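Local coordinates for protein putative histidinol-phosphate aminotransferase (Burkholderia pseudomallei, PDB 3P1T) that probably transfers the amino group between L-histidinol phosphate and 2-oxoglutarate with the help of pyridoxal 5'-phosphate, a step in histidine biosynthesis, at residues Leu141-Asn146 with Ser177-Arg182; Asp170-Asp175 with Leu191-Phe196; Ala277-Val282 with His312-Ile317. All coordinates share one frame; numbering follows the deposited sequence.

Contact 1: Leu141-Asn146 with Ser177-Arg182; sequences LANPSN and SSFRAR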
loop_
_atom_site.group_PDB
_atom_site.type_symbol
_atom_site.label_atom_id
_atom_site.label_comp_id
_atom_site.label_asym_id
_atom_site.label_seq_id
_atom_site.Cartn_x
_atom_site.Cartn_y
_atom_site.Cartn_z
ATOM N N LEU A 141 -18.001 -13.560 -2.884
ATOM C CA LEU A 141 -17.975 -14.240 -4.189
ATOM C C LEU A 141 -17.501 -13.322 -5.314
ATOM O O LEU A 141 -17.785 -12.123 -5.308
ATOM C CB LEU A 141 -19.371 -14.770 -4.549
ATOM C CG LEU A 141 -19.942 -15.864 -3.667
ATOM C CD1 LEU A 141 -21.420 -15.891 -3.756
ATOM C CD2 LEU A 141 -19.326 -17.217 -3.974
ATOM N N ALA A 142 -16.800 -13.905 -6.303
ATOM C CA ALA A 142 -16.344 -13.183 -7.491
ATOM C C ALA A 142 -17.388 -13.338 -8.593
ATOM O O ALA A 142 -17.829 -14.467 -8.855
ATOM C CB ALA A 142 -14.980 -13.695 -7.942
ATOM N N ASN A 143 -17.839 -12.211 -9.189
ATOM C CA ASN A 143 -18.827 -12.212 -10.280
ATOM C C ASN A 143 -18.363 -11.269 -11.415
ATOM O O ASN A 143 -18.373 -10.052 -11.229
ATOM C CB ASN A 143 -20.220 -11.831 -9.782
ATOM C CG ASN A 143 -21.319 -11.997 -10.803
ATOM O OD1 ASN A 143 -21.297 -12.900 -11.626
ATOM N ND2 ASN A 143 -22.342 -11.157 -10.736
ATOM N N PRO A 144 -17.919 -11.793 -12.593
ATOM C CA PRO A 144 -17.798 -13.219 -12.991
ATOM C C PRO A 144 -16.751 -13.927 -12.148
ATOM O O PRO A 144 -15.874 -13.260 -11.582
ATOM C CB PRO A 144 -17.375 -13.139 -14.469
ATOM C CG PRO A 144 -17.723 -11.745 -14.913
ATOM C CD PRO A 144 -17.499 -10.905 -13.691
ATOM N N SER A 145 -16.850 -15.260 -12.033
ATOM C CA SER A 145 -15.911 -16.046 -11.220
ATOM C C SER A 145 -14.566 -16.330 -11.913
ATOM O O SER A 145 -14.497 -16.538 -13.122
ATOM C CB SER A 145 -16.533 -17.382 -10.834
ATOM O OG SER A 145 -15.603 -18.181 -10.120
ATOM N N ASN A 146 -13.510 -16.375 -11.108
ATOM C CA ASN A 146 -12.156 -16.749 -11.512
ATOM C C ASN A 146 -11.885 -18.111 -10.875
ATOM O O ASN A 146 -12.064 -18.208 -9.659
ATOM C CB ASN A 146 -11.131 -15.668 -11.106
ATOM C CG ASN A 146 -9.683 -15.977 -11.419
ATOM O OD1 ASN A 146 -9.348 -16.903 -12.147
ATOM N ND2 ASN A 146 -8.784 -15.188 -10.873
ATOM N N SER A 177 -18.008 -8.601 -19.090
ATOM C CA SER A 177 -19.280 -9.291 -18.939
ATOM C C SER A 177 -20.405 -8.694 -19.822
ATOM O O SER A 177 -20.193 -7.779 -20.643
ATOM C CB SER A 177 -19.723 -9.282 -17.484
ATOM O OG SER A 177 -20.197 -8.001 -17.107
ATOM N N SER A 178 -21.604 -9.284 -19.660
ATOM C CA SER A 178 -22.844 -8.949 -20.355
ATOM C C SER A 178 -23.735 -8.076 -19.472
ATOM O O SER A 178 -24.814 -7.676 -19.904
ATOM C CB SER A 178 -23.584 -10.232 -20.739
ATOM O OG SER A 178 -22.729 -11.178 -21.357
ATOM N N PHE A 179 -23.290 -7.785 -18.235
ATOM C CA PHE A 179 -24.081 -7.025 -17.271
ATOM C C PHE A 179 -23.347 -5.733 -16.826
ATOM O O PHE A 179 -23.506 -5.294 -15.690
ATOM C CB PHE A 179 -24.448 -7.912 -16.057
ATOM C CG PHE A 179 -23.330 -8.627 -15.319
ATOM C CD1 PHE A 179 -22.708 -8.038 -14.220
ATOM C CD2 PHE A 179 -22.970 -9.928 -15.658
ATOM C CE1 PHE A 179 -21.719 -8.716 -13.507
ATOM C CE2 PHE A 179 -21.971 -10.600 -14.946
ATOM C CZ PHE A 179 -21.353 -9.987 -13.878
ATOM N N ARG A 180 -22.629 -5.080 -17.751
ATOM C CA ARG A 180 -21.941 -3.818 -17.475
ATOM C C ARG A 180 -22.931 -2.681 -17.214
ATOM O O ARG A 180 -22.625 -1.784 -16.427
ATOM C CB ARG A 180 -21.019 -3.422 -18.628
ATOM C CG ARG A 180 -19.798 -4.312 -18.789
ATOM C CD ARG A 180 -18.915 -3.804 -19.917
ATOM N NE ARG A 180 -18.294 -2.521 -19.585
ATOM C CZ ARG A 180 -17.763 -1.685 -20.468
ATOM N NH1 ARG A 180 -17.804 -1.962 -21.762
ATOM N NH2 ARG A 180 -17.212 -0.550 -20.067
ATOM N N ALA A 181 -24.112 -2.716 -17.868
ATOM C CA ALA A 181 -25.170 -1.697 -17.733
ATOM C C ALA A 181 -25.723 -1.623 -16.287
ATOM O O ALA A 181 -26.047 -0.537 -15.802
ATOM C CB ALA A 181 -26.307 -1.991 -18.704
ATOM N N ARG A 182 -25.821 -2.785 -15.627
ATOM C CA ARG A 182 -26.274 -2.970 -14.246
ATOM C C ARG A 182 -25.402 -2.124 -13.293
ATOM O O ARG A 182 -24.169 -2.206 -13.380
ATOM C CB ARG A 182 -26.155 -4.477 -13.933
ATOM C CG ARG A 182 -26.662 -4.874 -12.576
ATOM C CD ARG A 182 -26.045 -6.169 -12.114
ATOM N NE ARG A 182 -26.561 -7.333 -12.825
ATOM C CZ ARG A 182 -26.159 -8.572 -12.586
ATOM N NH1 ARG A 182 -25.228 -8.809 -11.670
ATOM N NH2 ARG A 182 -26.685 -9.584 -13.252
HETATM O O HOH W 1 -24.424 -11.848 -12.778
HETATM O O HOH W 2 -22.973 -8.464 -9.522
#
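Asn-143 and Pro-144 meet the ring of Phe-179 just past the C-terminal end of strand 137-142, where the large sheet of this class I/II aminotransferase gives way to loops. The sequence Asn-Pro-Ser-Asn begins the NPxNPTG motif of this family, and a cis peptide bond precedes Pro-144. Packing is the first kind of interaction. The amide of Asn-143 slants past the tip of the Phe-179 ring, its plane turned only 19° from the ring plane, with Asn-143 ND2 3.5 Å from Phe-179 CZ. Pro-144 and the Phe-179 side chain run past each other in opposite directions, bringing Pro-144 CD within 4.0 Å of Phe-179 CZ, while Pro-144 CG rests on Ser-177 CB.

Hydrogen bonds form the second kind. Asn-143 OD1 is taken by the backbone N of Leu-152, whereas Asn-143 ND2 donates to two waters, each 3.0 Å from it. Arg-182 donates to the same waters, through NH2 to one and, weakly, through NH1 to the other, so solvent joins the amide to the guanidinium. Within 177-182 the backbone forms an ST turn: Phe-179 N donates to Ser-177 OG at 3.3 Å, and that oxygen, also bonded to Val-174 O, stands 3.5 Å above the centre of the Phe-179 ring.

Contact 2: Asp170-Asp175 with Leu191-Phe196; sequences DETYVD and LVFRSF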
loop_
_atom_site.group_PDB
_atom_site.type_symbol
_atom_site.label_atom_id
_atom_site.label_comp_id
_atom_site.label_asym_id
_atom_site.label_seq_id
_atom_site.Cartn_x
_atom_site.Cartn_y
_atom_site.Cartn_z
ATOM N N ASP A 170 -17.145 -9.422 -5.630
ATOM C CA ASP A 170 -15.885 -9.015 -6.242
ATOM C C ASP A 170 -16.093 -8.981 -7.765
ATOM O O ASP A 170 -16.106 -10.023 -8.422
ATOM C CB ASP A 170 -14.748 -9.970 -5.796
ATOM C CG ASP A 170 -13.395 -9.806 -6.459
ATOM O OD1 ASP A 170 -13.295 -9.022 -7.429
ATOM O OD2 ASP A 170 -12.440 -10.469 -6.017
ATOM N N GLU A 171 -16.278 -7.769 -8.304
ATOM C CA GLU A 171 -16.557 -7.558 -9.722
ATOM C C GLU A 171 -15.282 -7.208 -10.525
ATOM O O GLU A 171 -15.357 -6.413 -11.456
ATOM C CB GLU A 171 -17.616 -6.465 -9.898
ATOM C CG GLU A 171 -19.035 -6.975 -9.658
ATOM C CD GLU A 171 -20.176 -6.052 -10.054
ATOM O OE1 GLU A 171 -19.992 -4.814 -10.011
ATOM O OE2 GLU A 171 -21.272 -6.571 -10.369
ATOM N N THR A 172 -14.137 -7.892 -10.224
ATOM C CA THR A 172 -12.850 -7.705 -10.912
ATOM C C THR A 172 -12.999 -7.880 -12.437
ATOM O O THR A 172 -12.393 -7.112 -13.205
ATOM C CB THR A 172 -11.795 -8.692 -10.358
ATOM O OG1 THR A 172 -11.458 -8.316 -9.026
ATOM C CG2 THR A 172 -10.507 -8.730 -11.180
ATOM N N TYR A 173 -13.803 -8.864 -12.876
ATOM C CA TYR A 173 -13.894 -9.155 -14.308
ATOM C C TYR A 173 -15.189 -8.635 -14.965
ATOM O O TYR A 173 -15.446 -9.002 -16.108
ATOM C CB TYR A 173 -13.767 -10.686 -14.533
ATOM C CG TYR A 173 -12.394 -11.200 -14.137
ATOM C CD1 TYR A 173 -11.286 -11.004 -14.963
ATOM C CD2 TYR A 173 -12.177 -11.766 -12.886
ATOM C CE1 TYR A 173 -10.002 -11.370 -14.553
ATOM C CE2 TYR A 173 -10.905 -12.176 -12.485
ATOM C CZ TYR A 173 -9.820 -11.971 -13.319
ATOM O OH TYR A 173 -8.568 -12.388 -12.931
ATOM N N VAL A 174 -15.953 -7.748 -14.301
ATOM C CA VAL A 174 -17.235 -7.231 -14.813
ATOM C C VAL A 174 -17.085 -6.504 -16.186
ATOM O O VAL A 174 -18.028 -6.539 -16.972
ATOM C CB VAL A 174 -17.927 -6.285 -13.795
ATOM C CG1 VAL A 174 -17.201 -4.939 -13.681
ATOM C CG2 VAL A 174 -19.402 -6.075 -14.136
ATOM N N ASP A 175 -15.936 -5.870 -16.482
ATOM C CA ASP A 175 -15.783 -5.115 -17.735
ATOM C C ASP A 175 -15.800 -6.027 -19.016
ATOM O O ASP A 175 -16.027 -5.522 -20.121
ATOM C CB ASP A 175 -14.511 -4.265 -17.704
ATOM C CG ASP A 175 -14.692 -2.865 -17.102
ATOM O OD1 ASP A 175 -15.836 -2.534 -16.667
ATOM O OD2 ASP A 175 -13.716 -2.076 -17.129
ATOM N N LEU A 191 -21.777 -5.005 -0.226
ATOM C CA LEU A 191 -20.635 -4.246 -0.721
ATOM C C LEU A 191 -20.189 -4.798 -2.085
ATOM O O LEU A 191 -20.447 -5.963 -2.406
ATOM C CB LEU A 191 -19.462 -4.273 0.285
ATOM C CG LEU A 191 -19.704 -3.574 1.613
ATOM C CD1 LEU A 191 -20.056 -4.581 2.688
ATOM C CD2 LEU A 191 -18.473 -2.825 2.058
ATOM N N VAL A 192 -19.524 -3.968 -2.883
ATOM C CA VAL A 192 -19.031 -4.396 -4.195
ATOM C C VAL A 192 -17.571 -3.880 -4.350
ATOM O O VAL A 192 -17.232 -2.790 -3.879
ATOM C CB VAL A 192 -19.984 -3.968 -5.370
ATOM C CG1 VAL A 192 -20.321 -2.489 -5.365
ATOM C CG2 VAL A 192 -19.469 -4.400 -6.730
ATOM N N PHE A 193 -16.704 -4.717 -4.938
ATOM C CA PHE A 193 -15.314 -4.374 -5.216
ATOM C C PHE A 193 -15.054 -4.333 -6.734
ATOM O O PHE A 193 -15.478 -5.231 -7.447
ATOM C CB PHE A 193 -14.358 -5.364 -4.532
ATOM C CG PHE A 193 -12.902 -5.215 -4.922
ATOM C CD1 PHE A 193 -12.083 -4.284 -4.285
ATOM C CD2 PHE A 193 -12.346 -6.012 -5.927
ATOM C CE1 PHE A 193 -10.741 -4.140 -4.657
ATOM C CE2 PHE A 193 -11.004 -5.861 -6.303
ATOM C CZ PHE A 193 -10.207 -4.948 -5.643
ATOM N N ARG A 194 -14.336 -3.293 -7.199
ATOM C CA ARG A 194 -13.886 -3.121 -8.589
ATOM C C ARG A 194 -12.365 -3.013 -8.603
ATOM O O ARG A 194 -11.802 -2.324 -7.738
ATOM C CB ARG A 194 -14.528 -1.894 -9.262
ATOM C CG ARG A 194 -16.036 -1.968 -9.426
ATOM C CD ARG A 194 -16.439 -2.886 -10.541
ATOM N NE ARG A 194 -17.894 -2.997 -10.652
ATOM C CZ ARG A 194 -18.643 -2.261 -11.461
ATOM N NH1 ARG A 194 -18.087 -1.329 -12.224
ATOM N NH2 ARG A 194 -19.957 -2.447 -11.512
ATOM N N SER A 195 -11.707 -3.688 -9.570
ATOM C CA SER A 195 -10.246 -3.710 -9.737
ATOM C C SER A 195 -9.797 -2.803 -10.878
ATOM O O SER A 195 -10.523 -2.686 -11.872
ATOM C CB SER A 195 -9.784 -5.138 -10.018
ATOM O OG SER A 195 -8.377 -5.262 -10.151
ATOM N N PHE A 196 -8.593 -2.194 -10.767
ATOM C CA PHE A 196 -8.056 -1.375 -11.855
ATOM C C PHE A 196 -6.928 -2.141 -12.559
ATOM O O PHE A 196 -6.232 -1.585 -13.417
ATOM C CB PHE A 196 -7.573 0.010 -11.346
ATOM C CG PHE A 196 -8.672 0.844 -10.719
ATOM C CD1 PHE A 196 -9.675 1.414 -11.505
ATOM C CD2 PHE A 196 -8.732 1.022 -9.347
ATOM C CE1 PHE A 196 -10.729 2.121 -10.923
ATOM C CE2 PHE A 196 -9.780 1.745 -8.766
ATOM C CZ PHE A 196 -10.771 2.291 -9.558
HETATM O O HOH W 3 -13.607 -4.210 -12.094
#
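The parallel pairing of strands 166-170 and 190-195, inside the large sheet of the aminotransferase fold, ends where Asp-170 faces Phe-193 and Glu-171 turns its carboxylate to Arg-194. The backbone N of Glu-171 donates to Phe-193 O at 2.8 Å. Asp-170 and Phe-193 lie side by side on one face of the sheet, toward helix 76-87; the carboxylate stands 88° from the ring plane, with Asp-170 OD1 3.5 Å from Phe-193 CD2 at the ring edge. Asp-170, whose OD2 bonds Tyr-103 OH, probably corresponds to the aspartate that meets the pyridine nitrogen of the cofactor in related aminotransferases.

The chain then makes a type I turn from Glu-171 to Val-174, entered through an Asx turn in which Asp-170 OD1 accepts from Thr-172 N at 3.1 Å. Thr-172 OG1 bonds to the same oxygen and also lies at the ring edge, 3.7 Å from Phe-193 CE2.

Glu-171 and Arg-194 form a side-on salt bridge. Arg-194 NE and NH2 both reach Glu-171 OE1 at 2.8 Å, from the same face of the carboxylate, whose plane is 42° from that of the guanidinium. Arg-194 starts away from the loop and bends back at chi2 (-75°), which brings CD alongside Glu-171 CB. Val-174 CG1 lies over one guanidinium face, offset toward its rim.

Contact 3: Ala277-Val282 with His312-Ile317; sequences ANFVLV and HIRISI
Val-280 and Ile-315 sit opposite each other near the middle of an antiparallel ladder, in which strands 279-282 and 312-316 run at 157° with their axes 4.6 Å apart. Val-280 with Ile-315 and Val-282 with Ile-313 are the hydrogen-bonded pairs, each closed by two N-H to O bonds; the straightest, from Val-282 N to Ile-313 O at 2.9 Å, has an angle of 173° at the hydrogen. Phe-279 with Ser-316 and Leu-281 with Arg-314 are non-hydrogen-bonded pairs. A further bond, from Ile-317 N to Asn-278 O at 2.9 Å, carries the pairing past the regular strand ends.

The two faces differ in chemistry. One is aliphatic: Val-282 CG2 meets Ile-315 CD1 at 3.8 Å, Val-282 CB lies 4.0 Å from Ile-313 CG1, and Val-280 CG2 approaches Ile-315 CB.

On the other face Arg-314 crosses obliquely over Phe-279. Its CG, anti to the backbone N (chi1 -168°), comes 3.5 Å from Phe-279 CD1, and its CD lies over the ring in a CH-pi contact, 3.8 Å from the centroid. The guanidinium passes farther out, where any cation-pi attraction is weak. Arg-314 NH1 bonds instead to Asn-146 OD1 and to a bound tartrate, probably from the crystallisation liquor; the position is consistent with that of the arginine that binds the carboxylate of amino-acid substrates in related aminotransferases. At the far end of the ladder Leu-281 CD2 packs obliquely on His-312 CD2 at 3.8 Å.

Strand 312-316 is interior to a small four-stranded sheet, with 299-303 along its other side, and strand 279-283 is outermost within the chain. Helices 244-267 and 320-333 cover the aliphatic face, the first touching Val-280 and Ile-317 and the second Ile-315 and Ile-317.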
loop_
_atom_site.group_PDB
_atom_site.type_symbol
_atom_site.label_atom_id
_atom_site.label_comp_id
_atom_site.label_asym_id
_atom_site.label_seq_id
_atom_site.Cartn_x
_atom_site.Cartn_y
_atom_site.Cartn_z
ATOM N N ALA A 277 -15.435 -13.307 -18.514
ATOM C CA ALA A 277 -14.200 -12.595 -18.158
ATOM C C ALA A 277 -13.229 -12.572 -19.361
ATOM O O ALA A 277 -13.645 -12.947 -20.446
ATOM C CB ALA A 277 -13.562 -13.255 -16.956
ATOM N N ASN A 278 -11.959 -12.144 -19.179
ATOM C CA ASN A 278 -10.960 -12.030 -20.253
ATOM C C ASN A 278 -10.108 -13.311 -20.412
ATOM O O ASN A 278 -8.937 -13.241 -20.792
ATOM C CB ASN A 278 -10.034 -10.826 -19.975
ATOM C CG ASN A 278 -9.332 -10.829 -18.643
ATOM O OD1 ASN A 278 -9.672 -11.569 -17.707
ATOM N ND2 ASN A 278 -8.368 -9.948 -18.509
ATOM N N PHE A 279 -10.707 -14.473 -20.172
ATOM C CA PHE A 279 -10.020 -15.758 -20.244
ATOM C C PHE A 279 -11.012 -16.860 -20.524
ATOM O O PHE A 279 -12.211 -16.606 -20.444
ATOM C CB PHE A 279 -9.270 -16.036 -18.915
ATOM C CG PHE A 279 -10.148 -16.025 -17.684
ATOM C CD1 PHE A 279 -10.979 -17.100 -17.391
ATOM C CD2 PHE A 279 -10.158 -14.934 -16.831
ATOM C CE1 PHE A 279 -11.827 -17.067 -16.283
ATOM C CE2 PHE A 279 -10.978 -14.920 -15.699
ATOM C CZ PHE A 279 -11.804 -15.985 -15.433
ATOM N N VAL A 280 -10.531 -18.097 -20.788
ATOM C CA VAL A 280 -11.406 -19.261 -20.995
ATOM C C VAL A 280 -10.856 -20.453 -20.200
ATOM O O VAL A 280 -9.630 -20.657 -20.161
ATOM C CB VAL A 280 -11.644 -19.649 -22.481
ATOM C CG1 VAL A 280 -12.533 -18.632 -23.195
ATOM C CG2 VAL A 280 -10.333 -19.886 -23.237
ATOM N N LEU A 281 -11.762 -21.224 -19.537
ATOM C CA LEU A 281 -11.373 -22.436 -18.821
ATOM C C LEU A 281 -11.492 -23.611 -19.786
ATOM O O LEU A 281 -12.544 -23.782 -20.406
ATOM C CB LEU A 281 -12.198 -22.651 -17.557
ATOM C CG LEU A 281 -11.707 -23.761 -16.618
ATOM C CD1 LEU A 281 -10.462 -23.334 -15.842
ATOM C CD2 LEU A 281 -12.781 -24.145 -15.647
ATOM N N VAL A 282 -10.395 -24.374 -19.965
ATOM C CA VAL A 282 -10.327 -25.509 -20.892
ATOM C C VAL A 282 -10.011 -26.798 -20.115
ATOM O O VAL A 282 -9.162 -26.774 -19.221
ATOM C CB VAL A 282 -9.278 -25.247 -22.010
ATOM C CG1 VAL A 282 -9.253 -26.382 -23.034
ATOM C CG2 VAL A 282 -9.549 -23.925 -22.711
ATOM N N HIS A 312 -7.448 -28.867 -15.573
ATOM C CA HIS A 312 -8.038 -27.725 -16.265
ATOM C C HIS A 312 -6.968 -26.675 -16.457
ATOM O O HIS A 312 -6.051 -26.588 -15.632
ATOM C CB HIS A 312 -9.233 -27.133 -15.499
ATOM C CG HIS A 312 -10.512 -27.899 -15.591
ATOM N ND1 HIS A 312 -10.798 -28.924 -14.716
ATOM C CD2 HIS A 312 -11.584 -27.696 -16.396
ATOM C CE1 HIS A 312 -12.009 -29.348 -15.047
ATOM N NE2 HIS A 312 -12.522 -28.637 -16.052
ATOM N N ILE A 313 -7.071 -25.869 -17.512
ATOM C CA ILE A 313 -6.140 -24.765 -17.722
ATOM C C ILE A 313 -6.965 -23.503 -17.977
ATOM O O ILE A 313 -8.032 -23.567 -18.585
ATOM C CB ILE A 313 -5.056 -24.988 -18.824
ATOM C CG1 ILE A 313 -5.678 -25.418 -20.181
ATOM C CG2 ILE A 313 -3.979 -25.974 -18.343
ATOM C CD1 ILE A 313 -4.764 -25.388 -21.367
ATOM N N ARG A 314 -6.492 -22.373 -17.464
ATOM C CA ARG A 314 -7.117 -21.075 -17.663
ATOM C C ARG A 314 -6.241 -20.314 -18.630
ATOM O O ARG A 314 -5.093 -19.990 -18.312
ATOM C CB ARG A 314 -7.326 -20.324 -16.326
ATOM C CG ARG A 314 -8.225 -19.094 -16.453
ATOM C CD ARG A 314 -8.067 -18.134 -15.289
ATOM N NE ARG A 314 -6.739 -17.527 -15.305
ATOM C CZ ARG A 314 -6.130 -17.033 -14.241
ATOM N NH1 ARG A 314 -6.719 -17.070 -13.056
ATOM N NH2 ARG A 314 -4.914 -16.519 -14.347
ATOM N N ILE A 315 -6.745 -20.115 -19.845
ATOM C CA ILE A 315 -6.026 -19.417 -20.914
ATOM C C ILE A 315 -6.513 -17.972 -20.988
ATOM O O ILE A 315 -7.701 -17.745 -21.240
ATOM C CB ILE A 315 -6.221 -20.153 -22.277
ATOM C CG1 ILE A 315 -5.840 -21.651 -22.188
ATOM C CG2 ILE A 315 -5.456 -19.411 -23.381
ATOM C CD1 ILE A 315 -6.162 -22.474 -23.422
ATOM N N SER A 316 -5.613 -16.996 -20.792
ATOM C CA SER A 316 -6.008 -15.590 -20.921
ATOM C C SER A 316 -6.147 -15.210 -22.407
ATOM O O SER A 316 -5.616 -15.908 -23.285
ATOM C CB SER A 316 -5.008 -14.677 -20.224
ATOM O OG SER A 316 -4.937 -14.990 -18.845
ATOM N N ILE A 317 -6.914 -14.145 -22.687
ATOM C CA ILE A 317 -7.100 -13.646 -24.048
ATOM C C ILE A 317 -6.202 -12.415 -24.192
ATOM O O ILE A 317 -6.435 -11.397 -23.517
ATOM C CB ILE A 317 -8.600 -13.362 -24.356
ATOM C CG1 ILE A 317 -9.509 -14.592 -24.100
ATOM C CG2 ILE A 317 -8.795 -12.766 -25.731
ATOM C CD1 ILE A 317 -9.164 -15.895 -24.838
#

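All three contacts are largely buried, though contact 1 reaches the surface at Arg-182. Contacts 1 and 2 belong to the large sheet and adjoin directly: Leu-141 O and Asn-143 N probably bond to the backbone of Asp-170. Contact 3 lies in the small sheet, about 18 Å from contact 2 between centres. Regular strand pairing carries contact 3, an ion pair and one backbone bond carry contact 2, and contact 1, between loops, relies on packing and water. The sheets meet through side chains, by way of the Asn-146 and Arg-314 pair and of Tyr-173, which packs edge-to-face with Phe-279, beside the site that holds tartrate.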